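Local coordinates for serine protease pet (Escherichia coli, PDB 4OM9), which is a secreted autotransporter enterotoxin of enteroaggregative strains, a serine protease that probably cleaves the host cytoskeletal protein alpha-fodrin, at residues A[7-13]-A[198-202]; A[17-21]-A[521-525]; A[601-607]-A[651-657]; A[675-681]-A[695-701]; A[832-836]-A[852-856]. The contacts are given in a common frame with arbitrary orientation. Numbering follows the deposited sequence.

Along the chain the five contacts run from the N-terminal protease domain to the far end of the beta-helix. Interactions 1 and 2 have centres 14 Å apart and touch, Arg11 packing on His523 and Ala524; helix 10-17 links 7-13 to 17-21, and their segments alternate in sequence, so 521-525, 500 residues on, comes back to the protease domain. Interactions 3 and 4, 12 Å apart between centres, belong to one sheet, in which strands 655-658 and 676-679 are parallel neighbours. Interaction 5 lies about 32 Å beyond interaction 4 and 80 Å from interaction 1, centre to centre, which gives the measure of this elongated passenger domain.

Interaction 1: A[7-13]-A[198-202]; sequences KAWARDY and YFTNL
Tyr13, Phe199 and Lys7 carry this contact. Residues 7-9 are extended or irregular, and the chain is helical by Asp12 and Tyr13, with Trp9 N bonded to Asp12 OD2 (2.9 Å). Segment 198-202 is irregular, Phe199 centring an inverse gamma turn. The CA of Lys7 lies 7.0 Å from that of Tyr198, and Tyr13 CA 7.7 Å from Asn201 CA. Tyr13 (chi1 m) and Phe199 (chi1 t) stack face to face, centroids 4.2 Å apart and planes at 23°, with Tyr13 CD1 3.4 Å from Phe199 CZ. Ala8 CB lies 4.2 Å from Phe199 CD1. Thr200 N donates to Tyr13 OH (2.8 Å), an oxygen also bonded to Asp4 O. Lys7 (chi1 m, chi2 p, chi3 t, chi4 m) puts NZ 3.5 Å from the Tyr198 ring centroid, over its face, as a cation-pi pair. The contact ties the N-terminal helix to the loop between strands 188-195 and 211-216 of the protease domain. A buried stack with its hydroxyl satisfied, flanked by a more exposed cation-pi pair, combines apolar packing with directional bonding.

Interaction 2: A[17-21]-A[521-525]; sequences AQNKG and TDHAI
Neither segment forms a regular helix or strand where they meet. Ala17 is still helical, Gln18 is the first residue to leave helical angles, Asn19 has positive phi (51/47), and Lys20 (-110/162) is extended. The directions from CA 18 to 21 and from CA 521 to 524 are 144° apart, and the closest CA pair is Lys20 with His523, at 5.0 Å. Thr521 (-59/130) opens the second segment with CG2 3.6 Å from Gly21 CA, while its OG1 bonds to Glu577. At Asp522 (-74/141) the carbonyl oxygen accepts from Gly21 N, O to N 3.0 Å, and lies 3.7 Å from Lys20 CB; Lys20 (chi1 m, chi2 m, chi3 t, chi4 t) brings NZ 4.2 Å from Asp522 CB, and the carboxylate turns to Ser625. The contact joins this loop, between strand 514-520 of the beta-helix and helix 543-550, to the chain leaving helix 10-17 of the protease domain. His523 (chi1 m) sets CE1 3.7 Å from Gly21 CA and bonds to Asp15 and Asp575. Gly21 has phi 65°, which favours glycine, and a CB here would clash with His523 ND1. Ala524 CB meets Gln18 OE1 at 3.6 Å, and Ala524 N, hydrogen-bonded to Asp15, lies 3.8 Å from Lys20 CB. Water 1 bridges Ile525 O and Gln18 OE1, its oxygen 2.8 Å from each.

Interaction 3: A[601-607]-A[651-657]; sequences VEGNIQA and FTGGIMA
Segments 601-607 and 651-657 run parallel and in register from Val601 opposite Phe651 to Ala607 opposite Ala657; the axes of strands 604-607 and 655-657 diverge by 5°. Before the corner at Gly603, Thr652 N donates to Val601 O (2.9 Å) and Gly603 N to Thr652 O (3.0 Å). Past it, Ile605 N donates to Gly654 O (2.8 Å), Met656 N to Ile605 O (2.8 Å), and Ala607 N to Met656 O (2.6 Å). Between the two runs, Gly654 N donates weakly to Asn604 OD1 (3.0 Å; chi1 m). Ile655 N bonds to Ser676 OG, and the backbones of Glu602 and Asn604 bond to the preceding coil at Phe581 and Phe583, and at Asp584 and Leu586. Both Gly603 and Gly653 have backbone angles that call for glycine. Glu602 pairs with Arg582 in a salt bridge. On the Val601 and Ile605 face, Phe651 (chi1 t) meets Ile605 CD1 with its CE1 at 3.6 Å, and Ala607 CB touches Ala657 CB (3.9 Å). Such stacked parallel strands, turning a corner together, are characteristic of consecutive coils of a beta-helix.

Interaction 4: A[675-681]-A[695-701]; sequences VSSLDRT and SSLFTTS
Val675 enters the pairing beside Ser696, its CA 3.5 Å from Ser696 O and its CG1 4.1 Å from CE1 at the edge of the Phe698 ring. Ser676 lies opposite Leu697 in parallel register: its N donates to Ser696 O (2.8 Å), its O accepts from Phe698 N (3.0 Å), and its CB meets Leu697 CD1 at 3.8 Å, while OG bonds to Ile655 N of the preceding coil. Ser677 lies opposite Phe698, both side chains on the other face from Ser676 and Leu697, and Ser677 CA lies 3.5 Å from Phe698 O. Leu678 N donates to that same Phe698 O (2.9 Å), and Leu678 O accepts from Thr700 N (3.0 Å); Leu678 CB rests 3.4 Å from Thr699 OG1. Strands 676-679 and 697-699 lie 4.8 Å apart and 6° from parallel. Asp679 (chi1 t) accepts from Thr700 OG1 (chi1 p) at OD1, 2.7 Å, and its OD2 forms a salt bridge with Arg680 NH1 at 2.8 Å. Arg680 turns to positive phi (61/30), and its NE forms a salt bridge with Asp659. Thr681 N then lies 3.9 Å from Ser701 CB. Strand on strand in parallel register, with Leu678 turned inward against Ile655 and Ile662, is the pattern of successive rungs in a right-handed beta-helix.

Interaction 5: A[832-836]-A[852-856]; sequences KNIFN and MRTNT
Neither segment forms a regular helix or strand, and the two backbones stay well apart: Phe835 CA is 7.6 Å from Arg853 CA, and Asn833 CA 7.5 Å from Asn855 CA. Since Asn833 faces Asn855 while Phe835 faces Arg853, the nearest pairs run in opposite senses. Asn833 has positive phi (57/33), which bends the first segment before the extended Phe835 (-100/147); Arg853 and Thr854 are extended too. Side chains bridge the gap, mostly by meeting backbone atoms of the other segment. Phe835 (chi1 m) lays its ring along the second backbone, CD1 3.9 Å from Arg853 O, CE1 3.5 Å from Thr854 CA, and CZ 3.6 Å from Asn855 OD1. Arg853 (chi1 m, chi2 t) sends NH2 back to within 3.4 Å of Ile834 O, and the same nitrogen has a weak bond to Gly831 O. Asn855 (chi1 p) bonds through ND2 to Gln858, and Thr854 OG1 also meets Gln858. Asn833 OD1 is left without a partner in the model. The contact's centre is about 58 Å from the centre of the chain: surface packing between two loops near the C-terminal end of the beta-helical passenger domain.

Interaction 1: A[7-13]-A[198-202]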
# COMPACT_ATOMS: atom_id res chain seq x y z
N LYS A 7 -23.13 20.07 -10.24
CA LYS A 7 -21.90 19.66 -10.90
C LYS A 7 -21.19 18.62 -10.06
O LYS A 7 -20.93 17.50 -10.51
CB LYS A 7 -20.98 20.85 -11.15
CG LYS A 7 -21.39 21.74 -12.33
CD LYS A 7 -22.47 22.72 -11.93
CE LYS A 7 -22.79 23.69 -13.07
NZ LYS A 7 -21.63 24.54 -13.47
N ALA A 8 -20.88 19.00 -8.81
CA ALA A 8 -20.06 18.18 -7.94
C ALA A 8 -20.89 17.13 -7.23
O ALA A 8 -22.08 17.31 -7.01
CB ALA A 8 -19.35 19.06 -6.92
N TRP A 9 -20.25 16.03 -6.85
CA TRP A 9 -20.93 15.07 -5.99
C TRP A 9 -21.02 15.59 -4.56
O TRP A 9 -20.14 16.31 -4.07
CB TRP A 9 -20.21 13.74 -5.99
CG TRP A 9 -20.64 12.84 -7.06
CD1 TRP A 9 -21.46 11.76 -6.94
CD2 TRP A 9 -20.26 12.91 -8.44
NE1 TRP A 9 -21.62 11.16 -8.16
CE2 TRP A 9 -20.89 11.84 -9.10
CE3 TRP A 9 -19.44 13.77 -9.18
CZ2 TRP A 9 -20.73 11.60 -10.46
CZ3 TRP A 9 -19.28 13.55 -10.53
CH2 TRP A 9 -19.93 12.47 -11.16
N ALA A 10 -22.10 15.20 -3.88
CA ALA A 10 -22.36 15.63 -2.53
C ALA A 10 -21.19 15.24 -1.61
O ALA A 10 -20.76 16.02 -0.77
CB ALA A 10 -23.67 15.02 -2.04
N ARG A 11 -20.65 14.05 -1.84
CA ARG A 11 -19.60 13.48 -1.01
C ARG A 11 -18.29 14.25 -1.19
O ARG A 11 -17.40 14.22 -0.32
CB ARG A 11 -19.43 11.99 -1.37
CG ARG A 11 -18.18 11.32 -0.85
CD ARG A 11 -18.20 9.85 -1.18
NE ARG A 11 -17.18 9.50 -2.16
CZ ARG A 11 -16.85 8.25 -2.47
NH1 ARG A 11 -17.46 7.23 -1.88
NH2 ARG A 11 -15.91 8.01 -3.37
N ASP A 12 -18.20 14.97 -2.31
CA ASP A 12 -16.99 15.74 -2.61
C ASP A 12 -16.73 16.87 -1.61
O ASP A 12 -15.58 17.10 -1.21
CB ASP A 12 -17.07 16.30 -4.03
CG ASP A 12 -16.96 15.22 -5.09
OD1 ASP A 12 -16.38 14.15 -4.78
OD2 ASP A 12 -17.43 15.43 -6.23
N TYR A 13 -17.77 17.59 -1.22
CA TYR A 13 -17.62 18.65 -0.23
C TYR A 13 -17.16 18.08 1.11
O TYR A 13 -16.38 18.70 1.82
CB TYR A 13 -18.92 19.42 -0.04
CG TYR A 13 -19.37 20.22 -1.24
CD1 TYR A 13 -18.91 21.51 -1.45
CD2 TYR A 13 -20.27 19.68 -2.17
CE1 TYR A 13 -19.32 22.26 -2.56
CE2 TYR A 13 -20.68 20.40 -3.28
CZ TYR A 13 -20.21 21.70 -3.46
OH TYR A 13 -20.62 22.43 -4.56
N TYR A 198 -18.81 27.27 -8.92
CA TYR A 198 -19.05 25.89 -9.32
C TYR A 198 -18.98 24.97 -8.10
O TYR A 198 -19.89 24.18 -7.84
CB TYR A 198 -18.04 25.44 -10.38
CG TYR A 198 -18.34 25.92 -11.79
CD1 TYR A 198 -18.70 27.25 -12.05
CD2 TYR A 198 -18.25 25.06 -12.88
CE1 TYR A 198 -18.98 27.69 -13.34
CE2 TYR A 198 -18.52 25.49 -14.17
CZ TYR A 198 -18.88 26.80 -14.40
OH TYR A 198 -19.15 27.22 -15.69
N PHE A 199 -17.89 25.07 -7.35
CA PHE A 199 -17.75 24.29 -6.14
C PHE A 199 -18.27 25.14 -4.99
O PHE A 199 -17.51 25.86 -4.34
CB PHE A 199 -16.31 23.87 -5.91
CG PHE A 199 -16.17 22.81 -4.89
CD1 PHE A 199 -16.44 21.49 -5.22
CD2 PHE A 199 -15.77 23.12 -3.60
CE1 PHE A 199 -16.31 20.48 -4.27
CE2 PHE A 199 -15.63 22.11 -2.65
CZ PHE A 199 -15.91 20.79 -2.99
N THR A 200 -19.57 25.06 -4.78
CA THR A 200 -20.25 26.08 -4.02
C THR A 200 -20.91 25.50 -2.80
O THR A 200 -21.86 24.71 -2.87
CB THR A 200 -21.30 26.81 -4.88
OG1 THR A 200 -20.72 27.19 -6.14
CG2 THR A 200 -21.79 28.06 -4.17
N ASN A 201 -20.34 25.88 -1.67
CA ASN A 201 -20.89 25.57 -0.39
C ASN A 201 -21.21 26.89 0.32
O ASN A 201 -20.30 27.56 0.80
CB ASN A 201 -19.90 24.73 0.40
CG ASN A 201 -20.46 24.26 1.73
OD1 ASN A 201 -21.59 24.60 2.09
ND2 ASN A 201 -19.68 23.46 2.45
N LEU A 202 -22.47 27.28 0.34
CA LEU A 202 -22.85 28.55 0.92
C LEU A 202 -22.89 28.46 2.45
O LEU A 202 -23.18 27.40 3.02
CB LEU A 202 -24.20 29.02 0.38
CG LEU A 202 -24.32 29.09 -1.15
CD1 LEU A 202 -25.75 29.39 -1.53
CD2 LEU A 202 -23.36 30.11 -1.76

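Interaction 2: A[17-21]-A[521-525]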
# COMPACT_ATOMS: atom_id res chain seq x y z
N ALA A 17 -13.50 18.48 3.41
CA ALA A 17 -13.50 19.02 4.76
C ALA A 17 -12.86 18.03 5.72
O ALA A 17 -12.28 18.41 6.71
CB ALA A 17 -14.92 19.36 5.23
N GLN A 18 -12.96 16.74 5.40
CA GLN A 18 -12.56 15.73 6.36
C GLN A 18 -11.26 15.08 5.93
O GLN A 18 -10.85 14.06 6.49
CB GLN A 18 -13.70 14.72 6.53
CG GLN A 18 -15.00 15.43 6.93
CD GLN A 18 -16.20 14.52 6.93
OE1 GLN A 18 -16.09 13.33 7.24
NE2 GLN A 18 -17.37 15.08 6.60
N ASN A 19 -10.60 15.71 4.94
CA ASN A 19 -9.32 15.22 4.42
C ASN A 19 -9.38 13.73 4.03
O ASN A 19 -8.50 12.93 4.37
CB ASN A 19 -8.20 15.46 5.43
CG ASN A 19 -7.81 16.92 5.54
OD1 ASN A 19 -7.80 17.49 6.63
ND2 ASN A 19 -7.48 17.53 4.41
N LYS A 20 -10.44 13.38 3.30
CA LYS A 20 -10.67 12.04 2.81
C LYS A 20 -10.50 11.97 1.29
O LYS A 20 -10.52 12.99 0.61
CB LYS A 20 -12.08 11.59 3.22
CG LYS A 20 -12.31 11.52 4.73
CD LYS A 20 -11.71 10.25 5.30
CE LYS A 20 -11.80 10.22 6.81
NZ LYS A 20 -10.97 9.12 7.36
N GLY A 21 -10.33 10.75 0.77
CA GLY A 21 -10.26 10.53 -0.67
C GLY A 21 -9.06 11.17 -1.33
O GLY A 21 -7.93 10.86 -0.98
N THR A 521 -9.22 3.34 -0.38
CA THR A 521 -9.15 4.70 0.15
C THR A 521 -10.42 5.04 0.91
O THR A 521 -11.51 4.78 0.45
CB THR A 521 -8.86 5.68 -0.98
OG1 THR A 521 -7.52 5.46 -1.43
CG2 THR A 521 -9.01 7.15 -0.52
N ASP A 522 -10.29 5.55 2.12
CA ASP A 522 -11.47 5.95 2.89
C ASP A 522 -12.10 7.24 2.36
O ASP A 522 -11.40 8.17 1.96
CB ASP A 522 -11.13 6.14 4.37
CG ASP A 522 -10.48 4.92 4.99
OD1 ASP A 522 -11.16 3.89 5.09
OD2 ASP A 522 -9.29 4.99 5.38
N HIS A 523 -13.42 7.28 2.35
CA HIS A 523 -14.14 8.48 2.01
C HIS A 523 -15.08 8.83 3.15
O HIS A 523 -15.36 8.00 4.03
CB HIS A 523 -14.94 8.33 0.69
CG HIS A 523 -14.07 8.06 -0.49
ND1 HIS A 523 -13.69 9.04 -1.38
CD2 HIS A 523 -13.48 6.92 -0.93
CE1 HIS A 523 -12.92 8.53 -2.32
NE2 HIS A 523 -12.77 7.23 -2.06
N ALA A 524 -15.54 10.07 3.13
CA ALA A 524 -16.54 10.54 4.06
C ALA A 524 -17.86 9.87 3.73
O ALA A 524 -18.10 9.45 2.59
CB ALA A 524 -16.68 12.07 3.97
N ILE A 525 -18.72 9.76 4.73
CA ILE A 525 -20.09 9.34 4.49
C ILE A 525 -21.00 10.44 5.01
O ILE A 525 -20.54 11.43 5.56
CB ILE A 525 -20.40 8.01 5.18
CG1 ILE A 525 -20.41 8.19 6.71
CG2 ILE A 525 -19.39 6.93 4.75
CD1 ILE A 525 -20.56 6.88 7.45
O HOH W 1 -18.18 11.55 7.04

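Interaction 3: A[601-607]-A[651-657]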
# COMPACT_ATOMS: atom_id res chain seq x y z
N VAL A 601 4.64 -7.12 -2.89
CA VAL A 601 5.30 -8.04 -1.96
C VAL A 601 6.66 -8.48 -2.44
O VAL A 601 6.81 -8.94 -3.56
CB VAL A 601 4.46 -9.32 -1.71
CG1 VAL A 601 5.11 -10.14 -0.60
CG2 VAL A 601 3.04 -8.98 -1.34
N GLU A 602 7.65 -8.38 -1.56
CA GLU A 602 9.00 -8.79 -1.89
C GLU A 602 9.71 -9.46 -0.71
O GLU A 602 9.90 -8.87 0.38
CB GLU A 602 9.79 -7.60 -2.38
CG GLU A 602 11.28 -7.79 -2.49
CD GLU A 602 11.93 -6.81 -3.47
OE1 GLU A 602 11.38 -5.69 -3.65
OE2 GLU A 602 12.96 -7.18 -4.08
N GLY A 603 10.11 -10.70 -0.94
CA GLY A 603 10.96 -11.43 -0.04
C GLY A 603 10.84 -12.93 -0.32
O GLY A 603 10.06 -13.33 -1.19
N ASN A 604 11.58 -13.75 0.40
CA ASN A 604 11.56 -15.19 0.15
C ASN A 604 10.50 -15.96 0.92
O ASN A 604 10.32 -15.77 2.11
CB ASN A 604 12.94 -15.80 0.42
CG ASN A 604 13.91 -15.49 -0.69
OD1 ASN A 604 13.48 -15.14 -1.79
ND2 ASN A 604 15.21 -15.58 -0.41
N ILE A 605 9.78 -16.84 0.23
CA ILE A 605 8.75 -17.62 0.89
C ILE A 605 9.18 -19.07 1.12
O ILE A 605 9.65 -19.73 0.19
CB ILE A 605 7.45 -17.62 0.06
CG1 ILE A 605 6.96 -16.19 -0.19
CG2 ILE A 605 6.39 -18.45 0.76
CD1 ILE A 605 5.66 -16.16 -1.00
N GLN A 606 9.06 -19.54 2.35
CA GLN A 606 9.17 -20.96 2.66
C GLN A 606 7.77 -21.46 3.03
O GLN A 606 7.12 -20.87 3.89
CB GLN A 606 10.16 -21.24 3.80
CG GLN A 606 11.59 -20.73 3.58
CD GLN A 606 11.73 -19.21 3.73
OE1 GLN A 606 11.21 -18.60 4.68
NE2 GLN A 606 12.43 -18.58 2.79
N ALA A 607 7.30 -22.50 2.36
CA ALA A 607 5.92 -22.96 2.58
C ALA A 607 5.87 -24.44 2.85
O ALA A 607 6.52 -25.24 2.17
CB ALA A 607 5.03 -22.60 1.40
N PHE A 651 4.51 -9.99 -6.70
CA PHE A 651 5.43 -10.74 -5.87
C PHE A 651 6.79 -10.84 -6.54
O PHE A 651 6.91 -11.12 -7.74
CB PHE A 651 4.93 -12.15 -5.53
CG PHE A 651 5.91 -12.94 -4.73
CD1 PHE A 651 6.14 -12.64 -3.39
CD2 PHE A 651 6.66 -13.95 -5.32
CE1 PHE A 651 7.06 -13.34 -2.66
CE2 PHE A 651 7.59 -14.66 -4.59
CZ PHE A 651 7.80 -14.36 -3.27
N THR A 652 7.81 -10.59 -5.74
CA THR A 652 9.19 -10.63 -6.17
C THR A 652 10.01 -11.37 -5.12
O THR A 652 10.03 -10.97 -3.93
CB THR A 652 9.74 -9.22 -6.38
OG1 THR A 652 9.02 -8.60 -7.44
CG2 THR A 652 11.22 -9.25 -6.72
N GLY A 653 10.69 -12.43 -5.55
CA GLY A 653 11.54 -13.21 -4.66
C GLY A 653 11.58 -14.67 -5.05
O GLY A 653 11.57 -15.00 -6.23
N GLY A 654 11.62 -15.56 -4.07
CA GLY A 654 11.67 -16.98 -4.35
C GLY A 654 10.70 -17.77 -3.50
O GLY A 654 10.22 -17.27 -2.48
N ILE A 655 10.43 -19.01 -3.92
CA ILE A 655 9.51 -19.90 -3.22
C ILE A 655 10.06 -21.32 -2.99
O ILE A 655 10.34 -22.08 -3.94
CB ILE A 655 8.16 -20.00 -3.99
CG1 ILE A 655 7.60 -18.59 -4.30
CG2 ILE A 655 7.17 -20.83 -3.20
CD1 ILE A 655 6.13 -18.56 -4.71
N MET A 656 10.22 -21.67 -1.72
CA MET A 656 10.51 -23.05 -1.32
C MET A 656 9.29 -23.64 -0.65
O MET A 656 8.90 -23.22 0.44
CB MET A 656 11.70 -23.11 -0.37
CG MET A 656 12.90 -22.34 -0.82
SD MET A 656 14.09 -22.06 0.52
CE MET A 656 15.38 -21.17 -0.35
N ALA A 657 8.70 -24.65 -1.28
CA ALA A 657 7.44 -25.18 -0.80
C ALA A 657 7.43 -26.71 -0.75
O ALA A 657 8.10 -27.38 -1.52
CB ALA A 657 6.28 -24.66 -1.69

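Interaction 4: A[675-681]-A[695-701]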
# COMPACT_ATOMS: atom_id res chain seq x y z
N VAL A 675 16.09 -18.53 -6.07
CA VAL A 675 15.93 -19.93 -6.44
C VAL A 675 14.68 -20.56 -5.85
O VAL A 675 14.47 -20.53 -4.65
CB VAL A 675 17.16 -20.77 -6.01
CG1 VAL A 675 16.92 -22.25 -6.30
CG2 VAL A 675 18.42 -20.27 -6.69
N SER A 676 13.85 -21.16 -6.70
CA SER A 676 12.60 -21.77 -6.27
C SER A 676 12.63 -23.30 -6.33
O SER A 676 13.10 -23.90 -7.31
CB SER A 676 11.43 -21.25 -7.10
OG SER A 676 11.06 -19.94 -6.70
N SER A 677 12.12 -23.92 -5.28
CA SER A 677 12.09 -25.36 -5.17
C SER A 677 10.71 -25.85 -4.72
O SER A 677 10.30 -25.61 -3.59
CB SER A 677 13.19 -25.83 -4.21
OG SER A 677 12.70 -26.82 -3.33
N LEU A 678 9.99 -26.50 -5.62
CA LEU A 678 8.66 -27.02 -5.32
C LEU A 678 8.67 -28.55 -5.30
O LEU A 678 8.98 -29.22 -6.30
CB LEU A 678 7.66 -26.52 -6.35
CG LEU A 678 7.08 -25.09 -6.32
CD1 LEU A 678 7.91 -24.10 -5.49
CD2 LEU A 678 6.84 -24.55 -7.73
N ASP A 679 8.35 -29.13 -4.15
CA ASP A 679 8.30 -30.57 -4.02
C ASP A 679 6.88 -31.03 -3.75
O ASP A 679 6.36 -30.80 -2.67
CB ASP A 679 9.23 -31.06 -2.91
CG ASP A 679 9.27 -32.57 -2.82
OD1 ASP A 679 8.82 -33.24 -3.77
OD2 ASP A 679 9.75 -33.10 -1.79
N ARG A 680 6.26 -31.67 -4.74
CA ARG A 680 4.86 -32.06 -4.67
C ARG A 680 4.00 -30.81 -4.53
O ARG A 680 2.92 -30.83 -3.94
CB ARG A 680 4.62 -33.04 -3.51
CG ARG A 680 5.66 -34.16 -3.45
CD ARG A 680 5.35 -35.22 -2.42
NE ARG A 680 5.30 -34.71 -1.05
CZ ARG A 680 6.37 -34.42 -0.32
NH1 ARG A 680 7.59 -34.55 -0.81
NH2 ARG A 680 6.23 -33.97 0.91
N THR A 681 4.49 -29.72 -5.10
CA THR A 681 3.80 -28.45 -5.01
C THR A 681 3.32 -27.91 -6.36
O THR A 681 4.08 -27.27 -7.09
CB THR A 681 4.71 -27.38 -4.30
OG1 THR A 681 4.92 -27.76 -2.93
CG2 THR A 681 4.07 -25.97 -4.36
N SER A 695 15.58 -16.81 -12.03
CA SER A 695 16.33 -17.62 -11.08
C SER A 695 15.87 -19.06 -11.23
O SER A 695 14.71 -19.30 -11.58
CB SER A 695 16.11 -17.10 -9.65
OG SER A 695 16.86 -17.83 -8.71
N SER A 696 16.76 -20.01 -10.97
CA SER A 696 16.45 -21.43 -11.12
C SER A 696 15.12 -21.86 -10.48
O SER A 696 14.80 -21.46 -9.36
CB SER A 696 17.57 -22.29 -10.53
OG SER A 696 18.68 -22.39 -11.39
N LEU A 697 14.37 -22.69 -11.19
CA LEU A 697 13.15 -23.26 -10.64
C LEU A 697 13.06 -24.77 -10.87
O LEU A 697 12.91 -25.21 -12.00
CB LEU A 697 11.92 -22.57 -11.22
CG LEU A 697 10.57 -23.09 -10.75
CD1 LEU A 697 9.64 -21.94 -10.43
CD2 LEU A 697 9.94 -24.00 -11.80
N PHE A 698 13.16 -25.54 -9.79
CA PHE A 698 13.05 -26.99 -9.83
C PHE A 698 11.73 -27.41 -9.21
O PHE A 698 11.31 -26.83 -8.21
CB PHE A 698 14.20 -27.66 -9.08
CG PHE A 698 15.54 -27.07 -9.38
CD1 PHE A 698 15.97 -25.94 -8.71
CD2 PHE A 698 16.37 -27.64 -10.32
CE1 PHE A 698 17.21 -25.39 -8.98
CE2 PHE A 698 17.60 -27.10 -10.60
CZ PHE A 698 18.02 -25.97 -9.93
N THR A 699 11.10 -28.42 -9.78
CA THR A 699 9.82 -28.89 -9.27
C THR A 699 9.59 -30.36 -9.57
O THR A 699 9.72 -30.81 -10.72
CB THR A 699 8.67 -28.07 -9.84
OG1 THR A 699 8.87 -26.70 -9.50
CG2 THR A 699 7.36 -28.52 -9.24
N THR A 700 9.26 -31.12 -8.54
CA THR A 700 8.96 -32.53 -8.69
C THR A 700 7.54 -32.71 -9.21
O THR A 700 7.07 -33.82 -9.43
CB THR A 700 9.12 -33.27 -7.37
OG1 THR A 700 8.23 -32.72 -6.39
CG2 THR A 700 10.56 -33.14 -6.88
N SER A 701 6.87 -31.58 -9.43
CA SER A 701 5.49 -31.55 -9.88
C SER A 701 5.41 -30.80 -11.20
O SER A 701 6.42 -30.62 -11.88
CB SER A 701 4.61 -30.88 -8.82
OG SER A 701 3.24 -30.90 -9.18

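Interaction 5: A[832-836]-A[852-856]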
# COMPACT_ATOMS: atom_id res chain seq x y z
N LYS A 832 17.14 -45.74 -25.59
CA LYS A 832 17.93 -46.90 -26.02
C LYS A 832 17.31 -47.60 -27.21
O LYS A 832 16.45 -48.47 -27.05
CB LYS A 832 18.08 -47.89 -24.86
CG LYS A 832 19.48 -47.93 -24.26
CD LYS A 832 20.08 -46.54 -24.12
CE LYS A 832 19.35 -45.70 -23.08
NZ LYS A 832 19.72 -44.26 -23.18
N ASN A 833 17.76 -47.22 -28.40
CA ASN A 833 17.18 -47.70 -29.65
C ASN A 833 15.69 -47.38 -29.70
O ASN A 833 14.90 -48.13 -30.28
CB ASN A 833 17.42 -49.20 -29.83
CG ASN A 833 18.41 -49.52 -30.96
OD1 ASN A 833 19.19 -48.67 -31.38
ND2 ASN A 833 18.37 -50.76 -31.43
N ILE A 834 15.32 -46.26 -29.09
CA ILE A 834 13.94 -45.79 -29.07
C ILE A 834 13.83 -44.52 -29.90
O ILE A 834 14.23 -43.44 -29.47
CB ILE A 834 13.43 -45.54 -27.64
CG1 ILE A 834 13.83 -46.71 -26.73
CG2 ILE A 834 11.92 -45.35 -27.63
CD1 ILE A 834 13.34 -46.59 -25.31
N PHE A 835 13.29 -44.66 -31.10
CA PHE A 835 13.30 -43.59 -32.09
C PHE A 835 11.97 -42.84 -32.13
O PHE A 835 10.92 -43.43 -31.92
CB PHE A 835 13.64 -44.17 -33.47
CG PHE A 835 14.97 -44.87 -33.51
CD1 PHE A 835 16.13 -44.15 -33.71
CD2 PHE A 835 15.05 -46.24 -33.32
CE1 PHE A 835 17.36 -44.79 -33.73
CE2 PHE A 835 16.27 -46.88 -33.34
CZ PHE A 835 17.43 -46.15 -33.55
N ASN A 836 12.03 -41.54 -32.42
CA ASN A 836 10.85 -40.68 -32.31
C ASN A 836 10.59 -39.81 -33.53
O ASN A 836 11.49 -39.56 -34.32
CB ASN A 836 10.98 -39.78 -31.08
CG ASN A 836 11.02 -40.57 -29.79
OD1 ASN A 836 10.22 -41.48 -29.59
ND2 ASN A 836 11.96 -40.23 -28.91
N MET A 852 19.63 -36.19 -36.69
CA MET A 852 18.74 -37.32 -36.44
C MET A 852 19.52 -38.62 -36.24
O MET A 852 20.68 -38.73 -36.63
CB MET A 852 17.76 -37.47 -37.60
CG MET A 852 17.23 -36.13 -38.10
SD MET A 852 15.61 -36.23 -38.87
CE MET A 852 15.30 -34.50 -39.24
N ARG A 853 18.88 -39.61 -35.62
CA ARG A 853 19.57 -40.85 -35.30
C ARG A 853 19.00 -42.06 -36.04
O ARG A 853 17.86 -42.03 -36.50
CB ARG A 853 19.53 -41.12 -33.80
CG ARG A 853 20.03 -39.98 -32.93
CD ARG A 853 20.03 -40.38 -31.46
NE ARG A 853 18.73 -40.91 -31.04
CZ ARG A 853 18.54 -41.68 -29.98
NH1 ARG A 853 19.57 -42.04 -29.22
NH2 ARG A 853 17.32 -42.12 -29.67
N THR A 854 19.81 -43.11 -36.13
CA THR A 854 19.39 -44.43 -36.59
C THR A 854 20.52 -45.41 -36.31
O THR A 854 21.69 -45.00 -36.23
CB THR A 854 19.05 -44.46 -38.09
OG1 THR A 854 18.69 -45.79 -38.47
CG2 THR A 854 20.25 -44.02 -38.91
N ASN A 855 20.20 -46.68 -36.14
CA ASN A 855 21.24 -47.69 -35.99
C ASN A 855 21.69 -48.22 -37.37
O ASN A 855 22.88 -48.27 -37.64
CB ASN A 855 20.79 -48.84 -35.07
CG ASN A 855 19.55 -49.55 -35.57
OD1 ASN A 855 18.42 -49.13 -35.29
ND2 ASN A 855 19.74 -50.65 -36.29
N THR A 856 20.73 -48.58 -38.22
CA THR A 856 21.00 -48.97 -39.61
C THR A 856 19.72 -49.33 -40.38
O THR A 856 19.45 -48.77 -41.44
CB THR A 856 21.95 -50.19 -39.71
OG1 THR A 856 23.28 -49.79 -39.36
CG2 THR A 856 21.97 -50.75 -41.14